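Local coordinates for ABC transporter substrate binding protein (Ribose) (Agrobacterium vitis, PDB 5DKV) that binds alpha-D-tagatopyranose and probably serves as the sugar-capturing solute-binding protein of a bacterial ABC transporter, at residues V165-P170 and Q177-F182; G181-M186 and L195-N200; K47-A52 and Y282-A287; D39-T44 and T114-I119; G122-G127 and D132-Y137. All coordinates share one frame; numbering follows the deposited sequence.

Interaction 1 of 5, residues V165-P170 and Q177-F182; sequences VSNVKP and QREQGF. With T6T (alpha-D-tagatopyranose), chain E.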
# COMPACT_ATOMS: atom_id res chain seq x y z
N VAL A 165 -11.94 12.04 1.02
CA VAL A 165 -11.09 10.89 0.84
C VAL A 165 -11.88 9.75 0.18
O VAL A 165 -12.96 9.36 0.65
CB VAL A 165 -10.52 10.39 2.17
CG1 VAL A 165 -9.59 9.16 1.95
CG2 VAL A 165 -9.77 11.51 2.93
N SER A 166 -11.34 9.25 -0.92
CA SER A 166 -11.83 8.05 -1.56
C SER A 166 -10.97 6.93 -1.00
O SER A 166 -9.76 6.95 -1.15
CB SER A 166 -11.72 8.18 -3.09
OG SER A 166 -11.98 6.97 -3.75
N ASN A 167 -11.60 5.99 -0.30
CA ASN A 167 -10.87 4.94 0.40
C ASN A 167 -11.46 3.57 0.17
O ASN A 167 -12.50 3.41 -0.49
CB ASN A 167 -10.84 5.26 1.90
CG ASN A 167 -9.60 4.76 2.58
OD1 ASN A 167 -8.83 3.98 2.02
ND2 ASN A 167 -9.37 5.24 3.78
N VAL A 168 -10.78 2.56 0.70
CA VAL A 168 -11.13 1.17 0.40
C VAL A 168 -12.27 0.67 1.28
O VAL A 168 -13.40 0.49 0.82
CB VAL A 168 -9.87 0.27 0.57
CG1 VAL A 168 -10.20 -1.17 0.26
CG2 VAL A 168 -8.78 0.74 -0.36
N LYS A 169 -11.96 0.46 2.56
CA LYS A 169 -12.88 -0.14 3.50
C LYS A 169 -12.34 0.12 4.90
O LYS A 169 -11.14 0.03 5.09
CB LYS A 169 -13.01 -1.64 3.16
CG LYS A 169 -12.84 -2.67 4.25
CD LYS A 169 -11.98 -3.86 3.80
CE LYS A 169 -12.52 -4.61 2.60
NZ LYS A 169 -11.77 -5.89 2.39
N PRO A 170 -13.21 0.46 5.87
CA PRO A 170 -12.69 0.60 7.24
C PRO A 170 -11.94 -0.65 7.69
O PRO A 170 -12.35 -1.76 7.37
CB PRO A 170 -13.95 0.78 8.09
CG PRO A 170 -15.01 1.25 7.15
CD PRO A 170 -14.67 0.65 5.80
N GLN A 177 -4.61 4.31 8.17
CA GLN A 177 -3.57 5.22 8.63
C GLN A 177 -3.47 6.42 7.68
O GLN A 177 -3.28 7.55 8.13
CB GLN A 177 -2.22 4.51 8.74
CG GLN A 177 -2.11 3.67 10.00
CD GLN A 177 -0.80 2.94 10.09
OE1 GLN A 177 -0.33 2.40 9.10
NE2 GLN A 177 -0.16 2.97 11.26
N ARG A 178 -3.61 6.18 6.37
CA ARG A 178 -3.54 7.28 5.42
C ARG A 178 -4.69 8.24 5.62
O ARG A 178 -4.52 9.44 5.56
CB ARG A 178 -3.53 6.76 3.98
CG ARG A 178 -2.34 5.92 3.66
CD ARG A 178 -2.44 5.18 2.33
NE ARG A 178 -1.44 4.11 2.32
CZ ARG A 178 -1.42 3.07 1.49
NH1 ARG A 178 -2.33 2.94 0.54
NH2 ARG A 178 -0.44 2.18 1.60
N GLU A 179 -5.88 7.70 5.85
CA GLU A 179 -7.03 8.57 6.09
C GLU A 179 -6.85 9.37 7.39
O GLU A 179 -7.17 10.56 7.44
CB GLU A 179 -8.32 7.75 6.14
CG GLU A 179 -9.52 8.62 6.48
CD GLU A 179 -10.85 7.89 6.31
OE1 GLU A 179 -10.87 6.76 5.78
OE2 GLU A 179 -11.89 8.45 6.72
N GLN A 180 -6.35 8.74 8.45
CA GLN A 180 -6.12 9.45 9.71
C GLN A 180 -5.10 10.58 9.52
O GLN A 180 -5.28 11.68 10.06
CB GLN A 180 -5.65 8.50 10.80
CG GLN A 180 -6.76 7.58 11.34
CD GLN A 180 -7.94 8.33 11.97
OE1 GLN A 180 -7.78 9.13 12.89
NE2 GLN A 180 -9.14 8.05 11.47
N GLY A 181 -4.04 10.32 8.77
CA GLY A 181 -3.00 11.33 8.59
C GLY A 181 -3.53 12.47 7.76
O GLY A 181 -3.27 13.64 8.01
N PHE A 182 -4.31 12.12 6.74
CA PHE A 182 -4.91 13.13 5.89
C PHE A 182 -5.82 14.04 6.72
O PHE A 182 -5.75 15.26 6.61
CB PHE A 182 -5.71 12.47 4.77
CG PHE A 182 -6.43 13.45 3.87
CD1 PHE A 182 -7.71 13.89 4.17
CD2 PHE A 182 -5.83 13.88 2.69
CE1 PHE A 182 -8.37 14.79 3.32
CE2 PHE A 182 -6.46 14.75 1.84
CZ PHE A 182 -7.76 15.21 2.15
O3 T6T E . -1.86 0.93 -1.60
C3 T6T E . -1.37 -0.39 -1.77
C4 T6T E . -1.15 -0.99 -0.45
O4 T6T E . -0.11 -0.22 0.27
C5 T6T E . -2.39 -1.04 0.32
O5 T6T E . -2.22 -1.73 1.57
C6 T6T E . -3.48 -1.82 -0.40
O6 T6T E . -3.67 -1.26 -1.73
C2 T6T E . -2.44 -1.23 -2.50
O2 T6T E . -1.91 -2.53 -2.66
C1 T6T E . -2.89 -0.68 -3.79
O1 T6T E . -1.84 -0.56 -4.70
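Val165 meets Phe182 through its CG2 methyl. Val165 CG2 approaches the ring obliquely, 3.4 Å from Phe182 CD1. The two side chains come from opposite directions. Phe182 CG lies anti to its own backbone N (chi1 177°), which carries the ring toward the strand.

The next contact is made by Asn167. Asn167 ND2 donates to Glu179 OE1 at 2.9 Å, with an N-H...O angle of 152°. The acceptor lies close to the plane of the amide. OE1 is met on its anti side, slightly out of the carboxylate plane, and the amide and carboxylate planes are 52° apart. The other end of the amide is also held, since Val168 N donates to Asn167 OD1 at 2.7 Å. ND2 has a second acceptor in Thr175 O. Glu179 OE2 turns to Thr197 and to Lys183, so the buried carboxylate is gripped at both oxygens.

One residue before Glu179, Arg178 extends to the sugar. Arg178 NH1 donates to O3 of tagatopyranose at 3.0 Å, and Arg178 NH2 donates to O4 at 2.8 Å. Asn142 OD1 and Ala227 O fix the same guanidinium.

The contact joins strand 161-167 to helix 173-186, the first step of a beta-alpha-beta unit. Strands 192-199 and 223-226 flank strand 161-167, while Phe182 also packs on helix 142-156.

Interaction 2 of 5, residues G181-M186 and L195-N200; sequences GFKSEM and LETQFN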
# COMPACT_ATOMS: atom_id res chain seq x y z
N GLY A 181 -4.04 10.32 8.77
CA GLY A 181 -3.00 11.33 8.59
C GLY A 181 -3.53 12.47 7.76
O GLY A 181 -3.27 13.64 8.01
N PHE A 182 -4.31 12.12 6.74
CA PHE A 182 -4.91 13.13 5.89
C PHE A 182 -5.82 14.04 6.72
O PHE A 182 -5.75 15.26 6.61
CB PHE A 182 -5.71 12.47 4.77
CG PHE A 182 -6.43 13.45 3.87
CD1 PHE A 182 -7.71 13.89 4.17
CD2 PHE A 182 -5.83 13.88 2.69
CE1 PHE A 182 -8.37 14.79 3.32
CE2 PHE A 182 -6.46 14.75 1.84
CZ PHE A 182 -7.76 15.21 2.15
N LYS A 183 -6.69 13.44 7.53
CA LYS A 183 -7.67 14.23 8.28
C LYS A 183 -7.02 15.05 9.39
O LYS A 183 -7.45 16.19 9.65
CB LYS A 183 -8.76 13.33 8.87
CG LYS A 183 -9.74 12.84 7.80
CD LYS A 183 -10.85 11.97 8.38
CE LYS A 183 -11.96 11.72 7.36
NZ LYS A 183 -12.97 10.74 7.87
N SER A 184 -6.00 14.50 10.04
CA SER A 184 -5.32 15.26 11.08
C SER A 184 -4.58 16.47 10.48
O SER A 184 -4.56 17.56 11.06
CB SER A 184 -4.37 14.36 11.88
OG SER A 184 -3.36 13.78 11.09
N GLU A 185 -3.97 16.28 9.31
CA GLU A 185 -3.31 17.41 8.63
C GLU A 185 -4.36 18.43 8.18
O GLU A 185 -4.20 19.62 8.42
CB GLU A 185 -2.47 16.90 7.45
CG GLU A 185 -1.89 17.99 6.51
CD GLU A 185 -0.87 18.93 7.17
OE1 GLU A 185 -0.96 20.17 6.92
OE2 GLU A 185 0.04 18.45 7.89
N MET A 186 -5.45 17.97 7.56
CA MET A 186 -6.44 18.92 7.05
C MET A 186 -7.08 19.71 8.20
O MET A 186 -7.52 20.84 8.01
CB MET A 186 -7.54 18.21 6.24
CG MET A 186 -7.14 17.79 4.81
SD MET A 186 -6.34 19.17 3.96
CE MET A 186 -6.48 18.69 2.25
N LEU A 195 -15.36 16.46 3.45
CA LEU A 195 -16.65 15.78 3.36
C LEU A 195 -16.48 14.31 3.76
O LEU A 195 -15.36 13.83 3.97
CB LEU A 195 -17.21 15.89 1.94
CG LEU A 195 -17.35 17.31 1.36
CD1 LEU A 195 -17.86 17.25 -0.09
CD2 LEU A 195 -18.27 18.15 2.19
N GLU A 196 -17.60 13.58 3.83
CA GLU A 196 -17.55 12.19 4.26
C GLU A 196 -16.73 11.31 3.32
O GLU A 196 -16.85 11.38 2.09
CB GLU A 196 -18.97 11.61 4.39
CG GLU A 196 -19.01 10.26 5.08
CD GLU A 196 -20.42 9.75 5.32
OE1 GLU A 196 -21.39 10.50 5.07
OE2 GLU A 196 -20.56 8.59 5.76
N THR A 197 -15.90 10.47 3.92
CA THR A 197 -15.15 9.47 3.18
C THR A 197 -16.07 8.55 2.41
O THR A 197 -17.10 8.11 2.92
CB THR A 197 -14.28 8.66 4.14
OG1 THR A 197 -13.38 9.58 4.80
CG2 THR A 197 -13.49 7.58 3.42
N GLN A 198 -15.69 8.26 1.17
CA GLN A 198 -16.40 7.31 0.32
C GLN A 198 -15.61 6.01 0.21
O GLN A 198 -14.45 6.03 -0.21
CB GLN A 198 -16.60 7.90 -1.07
CG GLN A 198 -17.35 9.21 -1.08
CD GLN A 198 -18.76 9.03 -0.59
OE1 GLN A 198 -19.55 8.28 -1.18
NE2 GLN A 198 -19.08 9.70 0.52
N PHE A 199 -16.22 4.90 0.58
CA PHE A 199 -15.53 3.61 0.59
C PHE A 199 -15.93 2.80 -0.61
O PHE A 199 -17.11 2.60 -0.85
CB PHE A 199 -15.82 2.83 1.88
CG PHE A 199 -15.19 3.45 3.11
CD1 PHE A 199 -13.84 3.31 3.32
CD2 PHE A 199 -15.95 4.16 4.03
CE1 PHE A 199 -13.24 3.87 4.45
CE2 PHE A 199 -15.35 4.73 5.15
CZ PHE A 199 -14.00 4.58 5.36
N ASN A 200 -14.95 2.34 -1.38
CA ASN A 200 -15.23 1.68 -2.66
C ASN A 200 -14.95 0.18 -2.68
O ASN A 200 -15.14 -0.47 -3.71
CB ASN A 200 -14.42 2.33 -3.78
CG ASN A 200 -12.91 2.38 -3.47
OD1 ASN A 200 -12.30 1.37 -3.15
ND2 ASN A 200 -12.32 3.57 -3.55
O HOH W 1 -15.51 10.78 6.90
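Lys183 and Thr197 touch only near the end of the lysine. Lys183 NZ lies 3.3 Å from Thr197 OG1, and one water bridges the two residues. That water accepts from Lys183 NZ at 2.7 Å and from Thr197 N at 3.0 Å. The lysine chain is extended beyond CG, so it spans the wide gap between the backbones, whose nearest CA atoms, those of Lys183 and Thr197, are 10.2 Å apart.

Glu179, one helical turn before Lys183, sets the next shell. Its OE2 holds the two polar ends together and positions them. The ammonium group is therefore shared between carboxylate and water.

Further out, Thr197 CG2 sits over one face of the Phe199 ring, 3.6 Å above its plane and offset toward the rim. Gln198 NE2 donates almost straight to Glu196 O at 3.2 Å.

This polar bridge links the last turns of helix 173-186 to the returning strand 192-199, the closing half of a beta-alpha-beta crossover in a Rossmann-like lobe.

Interaction 3 of 5, residues K47-A52 and Y282-A287; sequences KGAEAA and YGVISA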
# COMPACT_ATOMS: atom_id res chain seq x y z
N LYS A 47 8.81 -8.00 -7.46
CA LYS A 47 10.01 -7.77 -8.25
C LYS A 47 11.22 -7.52 -7.33
O LYS A 47 12.31 -8.10 -7.51
CB LYS A 47 9.79 -6.59 -9.20
CG LYS A 47 10.93 -6.26 -10.11
CD LYS A 47 10.50 -5.16 -11.08
CE LYS A 47 11.64 -4.79 -12.04
NZ LYS A 47 11.17 -3.87 -13.13
N GLY A 48 11.03 -6.66 -6.35
CA GLY A 48 12.06 -6.37 -5.36
C GLY A 48 12.47 -7.62 -4.59
O GLY A 48 13.63 -7.87 -4.34
N ALA A 49 11.49 -8.41 -4.21
CA ALA A 49 11.77 -9.65 -3.50
C ALA A 49 12.60 -10.62 -4.36
O ALA A 49 13.49 -11.29 -3.86
CB ALA A 49 10.49 -10.30 -3.07
N GLU A 50 12.29 -10.72 -5.66
CA GLU A 50 13.07 -11.63 -6.52
C GLU A 50 14.50 -11.13 -6.68
O GLU A 50 15.44 -11.92 -6.77
CB GLU A 50 12.41 -11.79 -7.89
CG GLU A 50 11.03 -12.49 -7.89
CD GLU A 50 11.10 -14.01 -7.74
OE1 GLU A 50 12.23 -14.59 -7.69
OE2 GLU A 50 10.00 -14.64 -7.66
N ALA A 51 14.68 -9.82 -6.70
CA ALA A 51 16.01 -9.25 -6.85
C ALA A 51 16.85 -9.58 -5.60
O ALA A 51 18.02 -9.97 -5.73
CB ALA A 51 15.93 -7.77 -7.10
N ALA A 52 16.27 -9.42 -4.42
CA ALA A 52 16.97 -9.75 -3.18
C ALA A 52 17.24 -11.26 -3.12
O ALA A 52 18.31 -11.69 -2.72
CB ALA A 52 16.17 -9.29 -1.95
N TYR A 282 13.84 -5.66 1.22
CA TYR A 282 14.23 -5.72 2.62
C TYR A 282 13.51 -6.83 3.34
O TYR A 282 14.05 -7.43 4.26
CB TYR A 282 14.02 -4.38 3.31
CG TYR A 282 15.20 -3.45 3.07
CD1 TYR A 282 15.29 -2.68 1.92
CD2 TYR A 282 16.23 -3.38 3.99
CE1 TYR A 282 16.38 -1.87 1.70
CE2 TYR A 282 17.35 -2.56 3.76
CZ TYR A 282 17.41 -1.80 2.62
OH TYR A 282 18.50 -0.99 2.41
N GLY A 283 12.31 -7.18 2.90
CA GLY A 283 11.67 -8.37 3.45
C GLY A 283 12.47 -9.64 3.23
O GLY A 283 12.66 -10.42 4.16
N VAL A 284 12.93 -9.89 2.01
CA VAL A 284 13.71 -11.09 1.72
C VAL A 284 15.05 -11.06 2.43
O VAL A 284 15.46 -12.07 3.01
CB VAL A 284 13.90 -11.27 0.22
CG1 VAL A 284 14.95 -12.36 -0.08
CG2 VAL A 284 12.58 -11.62 -0.40
N ILE A 285 15.77 -9.94 2.36
CA ILE A 285 17.06 -9.87 3.06
C ILE A 285 16.91 -10.09 4.57
O ILE A 285 17.71 -10.77 5.18
CB ILE A 285 17.78 -8.54 2.83
CG1 ILE A 285 18.09 -8.34 1.33
CG2 ILE A 285 19.07 -8.50 3.63
CD1 ILE A 285 19.03 -9.40 0.72
N SER A 286 15.88 -9.50 5.17
CA SER A 286 15.64 -9.67 6.60
C SER A 286 15.31 -11.13 6.93
O SER A 286 15.73 -11.67 7.94
CB SER A 286 14.51 -8.75 7.06
OG SER A 286 14.86 -7.37 6.88
N ALA A 287 14.53 -11.79 6.07
CA ALA A 287 14.27 -13.21 6.30
C ALA A 287 15.56 -14.01 6.24
O ALA A 287 15.79 -14.87 7.08
CB ALA A 287 13.30 -13.75 5.31
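Ala49, Ala52, Val284 and Ile285 meet without any ring, amide or carboxylate. The flat groups in the contact are peptide units of the helices. Val284 CG2 rests against the carbonyl oxygen of Ala49, 3.6 Å from Ala49 O. Val284 CG2 is also 3.6 Å from Ala49 CB, so it touches both backbone and side chain.

Ala52 CB points toward the other helix. Ala52 CB lies 3.7 Å from Val284 CB and also touches CG1. The valine thus straddles the two alanines: CG2 serves Ala49, and CG1 lies against Ala52. With CG1 anti to the backbone N (chi1 168°), the two methyls are spread over the two alanines.

The helices belong to one lobe of a type 1 periplasmic binding protein fold, in which helices pack on a central sheet. Segments 47-52 and 282-287 run in the same general direction, their short axes inclined at 38° and 8.1 Å apart at closest approach. The small alanines on helix 40-56 are consistent with this close approach.

Ile285 adds the outer edge of the contact. It does not start out toward helix 40-56, but Ile285 CD1 bends in to 3.9 Å from Ala52 CB. Beneath the pair, Val284 also touches Ile30, Ile60 and Leu89 of the sheet, and Ala49 touches Leu32.

Interaction 4 of 5, residues D39-T44 and T114-I119; sequences DAFYIT and TVDTFI. With T6T (alpha-D-tagatopyranose), chain E.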
# COMPACT_ATOMS: atom_id res chain seq x y z
N ASP A 39 -2.28 -6.32 -8.75
CA ASP A 39 -2.15 -5.04 -8.08
C ASP A 39 -0.70 -4.67 -8.29
O ASP A 39 0.20 -5.36 -7.84
CB ASP A 39 -2.54 -5.17 -6.59
CG ASP A 39 -2.38 -3.88 -5.79
OD1 ASP A 39 -1.61 -2.97 -6.18
OD2 ASP A 39 -3.04 -3.78 -4.72
N ALA A 40 -0.47 -3.57 -9.01
CA ALA A 40 0.87 -3.17 -9.39
C ALA A 40 1.78 -2.95 -8.17
O ALA A 40 2.98 -3.15 -8.26
CB ALA A 40 0.80 -1.90 -10.24
N PHE A 41 1.19 -2.59 -7.04
CA PHE A 41 1.97 -2.43 -5.82
C PHE A 41 2.61 -3.76 -5.42
O PHE A 41 3.82 -3.85 -5.18
CB PHE A 41 1.11 -1.92 -4.68
CG PHE A 41 1.81 -1.85 -3.34
CD1 PHE A 41 2.64 -0.81 -3.03
CD2 PHE A 41 1.56 -2.81 -2.37
CE1 PHE A 41 3.26 -0.72 -1.80
CE2 PHE A 41 2.18 -2.75 -1.13
CZ PHE A 41 3.05 -1.70 -0.84
N TYR A 42 1.80 -4.80 -5.38
CA TYR A 42 2.31 -6.10 -4.95
C TYR A 42 3.18 -6.73 -6.04
O TYR A 42 4.10 -7.49 -5.75
CB TYR A 42 1.17 -7.02 -4.54
CG TYR A 42 0.48 -6.54 -3.27
CD1 TYR A 42 1.18 -6.49 -2.05
CD2 TYR A 42 -0.83 -6.12 -3.28
CE1 TYR A 42 0.57 -6.03 -0.90
CE2 TYR A 42 -1.44 -5.65 -2.11
CZ TYR A 42 -0.74 -5.61 -0.93
OH TYR A 42 -1.40 -5.15 0.18
N ILE A 43 2.87 -6.44 -7.29
CA ILE A 43 3.67 -6.96 -8.39
C ILE A 43 5.07 -6.39 -8.30
O ILE A 43 6.05 -7.10 -8.50
CB ILE A 43 2.99 -6.66 -9.74
CG1 ILE A 43 1.74 -7.52 -9.86
CG2 ILE A 43 3.92 -6.89 -10.95
CD1 ILE A 43 0.79 -7.09 -10.98
N THR A 44 5.16 -5.10 -7.99
CA THR A 44 6.46 -4.43 -7.87
C THR A 44 7.18 -4.88 -6.60
O THR A 44 8.40 -5.06 -6.62
CB THR A 44 6.27 -2.91 -7.90
OG1 THR A 44 5.56 -2.58 -9.09
CG2 THR A 44 7.59 -2.20 -7.91
N THR A 114 5.66 -9.33 8.29
CA THR A 114 4.54 -8.77 7.53
C THR A 114 5.07 -7.54 6.76
O THR A 114 5.89 -6.74 7.23
CB THR A 114 3.28 -8.44 8.39
OG1 THR A 114 3.50 -7.29 9.22
CG2 THR A 114 2.90 -9.62 9.25
N VAL A 115 4.64 -7.49 5.51
CA VAL A 115 5.02 -6.44 4.58
C VAL A 115 3.75 -5.69 4.21
O VAL A 115 2.69 -6.29 4.03
CB VAL A 115 5.71 -7.02 3.30
CG1 VAL A 115 7.11 -7.56 3.65
CG2 VAL A 115 4.88 -8.14 2.63
N ASP A 116 3.88 -4.36 4.14
CA ASP A 116 2.79 -3.42 3.78
C ASP A 116 1.79 -3.23 4.93
O ASP A 116 1.69 -2.13 5.50
CB ASP A 116 2.07 -3.87 2.51
CG ASP A 116 1.02 -2.89 2.06
OD1 ASP A 116 1.28 -1.66 2.13
OD2 ASP A 116 -0.05 -3.36 1.61
N THR A 117 1.09 -4.30 5.26
CA THR A 117 0.08 -4.32 6.31
C THR A 117 0.56 -5.12 7.52
O THR A 117 1.57 -5.81 7.43
CB THR A 117 -1.20 -4.95 5.79
OG1 THR A 117 -0.88 -6.24 5.25
CG2 THR A 117 -1.83 -4.08 4.72
N PHE A 118 -0.18 -5.03 8.62
CA PHE A 118 0.20 -5.71 9.85
C PHE A 118 -0.94 -6.48 10.48
O PHE A 118 -2.10 -6.33 10.09
CB PHE A 118 0.80 -4.72 10.87
CG PHE A 118 -0.14 -3.60 11.33
CD1 PHE A 118 -1.14 -3.84 12.25
CD2 PHE A 118 0.07 -2.29 10.92
CE1 PHE A 118 -1.97 -2.81 12.70
CE2 PHE A 118 -0.74 -1.25 11.39
CZ PHE A 118 -1.77 -1.53 12.28
N ILE A 119 -0.59 -7.38 11.39
CA ILE A 119 -1.54 -7.97 12.33
C ILE A 119 -1.30 -7.41 13.73
O ILE A 119 -0.25 -6.82 14.00
CB ILE A 119 -1.48 -9.52 12.36
CG1 ILE A 119 -0.09 -10.01 12.74
CG2 ILE A 119 -1.93 -10.07 11.01
CD1 ILE A 119 -0.06 -11.44 13.16
O3 T6T E . -1.86 0.93 -1.60
C3 T6T E . -1.37 -0.39 -1.77
C4 T6T E . -1.15 -0.99 -0.45
O4 T6T E . -0.11 -0.22 0.27
C5 T6T E . -2.39 -1.04 0.32
O5 T6T E . -2.22 -1.73 1.57
C6 T6T E . -3.48 -1.82 -0.40
O6 T6T E . -3.67 -1.26 -1.73
C2 T6T E . -2.44 -1.23 -2.50
O2 T6T E . -1.91 -2.53 -2.66
C1 T6T E . -2.89 -0.68 -3.79
O1 T6T E . -1.84 -0.56 -4.70
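Phe41 and Asp116 both carry CG anti to the backbone N (chi1 174° and -176°), which sends ring and carboxylate into the same sugar site. Tyr42 CG instead lies beside its backbone N, and its side chain crosses that of Asp116 at about a right angle. The site lies in the ligand cleft of a type 1 periplasmic binding protein fold.

Phe41 CE2 approaches Asp116 CG to 3.4 Å. The ring and carboxylate planes are 51° apart. Asp116 then divides its work. Asp116 OD1 accepts from O4 of tagatopyranose at 2.7 Å. Asp116 OD2 accepts from the sugar's O5 at 2.7 Å, and Tyr42 OH adds a weak bond to it.

Asp39 grips the other end of the sugar, with OD1 accepting from O1 at 2.8 Å and OD2 from O2 at 2.7 Å. As N-cap of helix 40-56, it also takes Phe41 N on OD1.

The two aromatic residues support each other, with Phe41 CD2 3.6 Å above the centre of the Tyr42 ring. Sugar O4 lies over one face of Phe41, offset toward the rim.

Interaction 5 of 5, residues G122-G127 and D132-Y137; sequences GDYQTG and DFPLSY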
# COMPACT_ATOMS: atom_id res chain seq x y z
N GLY A 122 0.95 -4.17 14.85
CA GLY A 122 2.14 -4.00 14.04
C GLY A 122 3.39 -3.78 14.88
O GLY A 122 4.47 -3.60 14.33
N ASP A 123 3.25 -3.84 16.20
CA ASP A 123 4.38 -3.84 17.13
C ASP A 123 4.70 -5.28 17.47
O ASP A 123 3.89 -5.99 18.13
CB ASP A 123 4.07 -3.03 18.40
CG ASP A 123 3.86 -1.58 18.10
OD1 ASP A 123 4.72 -0.99 17.40
OD2 ASP A 123 2.84 -1.02 18.55
N TYR A 124 5.85 -5.74 17.01
CA TYR A 124 6.20 -7.16 17.13
C TYR A 124 7.38 -7.41 18.07
O TYR A 124 8.17 -6.51 18.34
CB TYR A 124 6.54 -7.72 15.77
CG TYR A 124 5.44 -7.63 14.72
CD1 TYR A 124 4.08 -7.78 15.04
CD2 TYR A 124 5.77 -7.40 13.39
CE1 TYR A 124 3.09 -7.70 14.03
CE2 TYR A 124 4.81 -7.34 12.41
CZ TYR A 124 3.46 -7.48 12.73
OH TYR A 124 2.50 -7.42 11.73
N GLN A 125 7.50 -8.65 18.54
CA GLN A 125 8.58 -9.08 19.42
C GLN A 125 8.67 -8.21 20.67
O GLN A 125 9.75 -7.99 21.19
CB GLN A 125 9.92 -9.06 18.67
CG GLN A 125 9.95 -9.96 17.45
CD GLN A 125 9.85 -11.43 17.80
OE1 GLN A 125 10.63 -11.95 18.58
NE2 GLN A 125 8.86 -12.11 17.21
N THR A 126 7.52 -7.73 21.14
CA THR A 126 7.48 -6.94 22.36
C THR A 126 7.38 -7.82 23.61
O THR A 126 7.66 -7.37 24.72
CB THR A 126 6.29 -5.98 22.36
OG1 THR A 126 5.07 -6.73 22.53
CG2 THR A 126 6.23 -5.21 21.06
N GLY A 127 6.95 -9.06 23.42
CA GLY A 127 6.78 -10.00 24.52
C GLY A 127 5.35 -10.11 25.01
O GLY A 127 5.07 -10.91 25.92
N ASP A 132 1.97 -10.81 18.19
CA ASP A 132 3.31 -10.34 18.55
C ASP A 132 4.40 -11.18 17.90
O ASP A 132 5.57 -10.81 17.92
CB ASP A 132 3.47 -10.36 20.08
CG ASP A 132 4.73 -9.66 20.55
OD1 ASP A 132 4.86 -8.44 20.31
OD2 ASP A 132 5.58 -10.33 21.18
N PHE A 133 4.02 -12.29 17.27
CA PHE A 133 5.02 -13.27 16.86
C PHE A 133 5.76 -13.04 15.53
O PHE A 133 6.80 -13.66 15.33
CB PHE A 133 4.39 -14.67 16.85
CG PHE A 133 3.09 -14.73 16.12
CD1 PHE A 133 3.07 -14.87 14.75
CD2 PHE A 133 1.88 -14.61 16.80
CE1 PHE A 133 1.89 -14.90 14.06
CE2 PHE A 133 0.70 -14.63 16.10
CZ PHE A 133 0.70 -14.79 14.73
N PRO A 134 5.24 -12.19 14.61
CA PRO A 134 6.08 -11.89 13.44
C PRO A 134 7.39 -11.23 13.89
O PRO A 134 7.46 -10.70 15.01
CB PRO A 134 5.20 -10.95 12.58
CG PRO A 134 3.76 -11.28 13.05
CD PRO A 134 3.94 -11.50 14.52
N LEU A 135 8.42 -11.25 13.05
CA LEU A 135 9.72 -10.72 13.45
C LEU A 135 9.86 -9.25 13.14
O LEU A 135 10.63 -8.56 13.80
CB LEU A 135 10.84 -11.47 12.73
CG LEU A 135 11.02 -12.94 13.10
CD1 LEU A 135 11.88 -13.61 12.07
CD2 LEU A 135 11.62 -13.06 14.48
N SER A 136 9.12 -8.78 12.13
CA SER A 136 9.27 -7.42 11.64
C SER A 136 8.07 -6.99 10.84
O SER A 136 7.36 -7.83 10.29
CB SER A 136 10.52 -7.33 10.79
OG SER A 136 10.83 -5.99 10.44
N TYR A 137 7.87 -5.68 10.77
CA TYR A 137 6.85 -5.03 9.97
C TYR A 137 7.56 -4.05 9.05
O TYR A 137 8.20 -3.10 9.53
CB TYR A 137 5.84 -4.29 10.86
CG TYR A 137 4.82 -3.48 10.10
CD1 TYR A 137 4.27 -3.94 8.92
CD2 TYR A 137 4.42 -2.24 10.56
CE1 TYR A 137 3.33 -3.18 8.21
CE2 TYR A 137 3.49 -1.49 9.87
CZ TYR A 137 2.95 -1.98 8.69
OH TYR A 137 2.03 -1.23 8.00
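Asp132 binds the 122-127 segment through its carboxylate and its backbone. Asp132 OD1 accepts from Thr126 N at 2.9 Å, on the syn lone pair. Thr126 OG1 also reaches Asp132 OD1, at 2.8 Å, from above the carboxylate plane. Asp132 OD2 takes Gly127 N at 2.9 Å. With chi1 of -169°, Asp132 CG is directed to these donors. The backbone oxygen Asp132 O accepts an almost straight bond from Gln125 N at 3.0 Å.

The bent Gln125 side chain folds back, and Gln125 NE2 donates to Pro134 O at 3.0 Å. The donor stands above that carbonyl plane.

The Tyr124 ring lies between two groups. Pro134 CB makes a CH-pi contact over one face, 3.7 Å from the Tyr124 ring centroid, and Gly122 O lies over the opposite face. Tyr124 OH is satisfied by Thr114 and Ile119, Tyr137 OH by Asp116 O, and Ser136 OG by Pro297 O.

The two segments form a folded connecting loop that links neighbouring parallel strands 112-115 and 137-140 of the sheet.

Interactions 1, 3 and 4 are buried, whereas 2 and 5 reach the surface. Interactions 1 and 2 use the same helix, 173-186, and neighbouring strands of one sheet; Glu179 couples them. Interactions 3 and 4 share helix 40-56, whose start serves the sugar and whose middle packs against another helix. The chemistry differs with place: interaction 3 is wholly apolar, interaction 4 is charged and aromatic, and interaction 2 works through water. Interactions 1 and 4 both touch tagatopyranose, through Arg178 on one side and Asp39 and Asp116 on the other. Interaction 5 lies farther from the sugar, yet Tyr137 OH holds Asp116 O, so the loop supports a first-shell residue from the second shell.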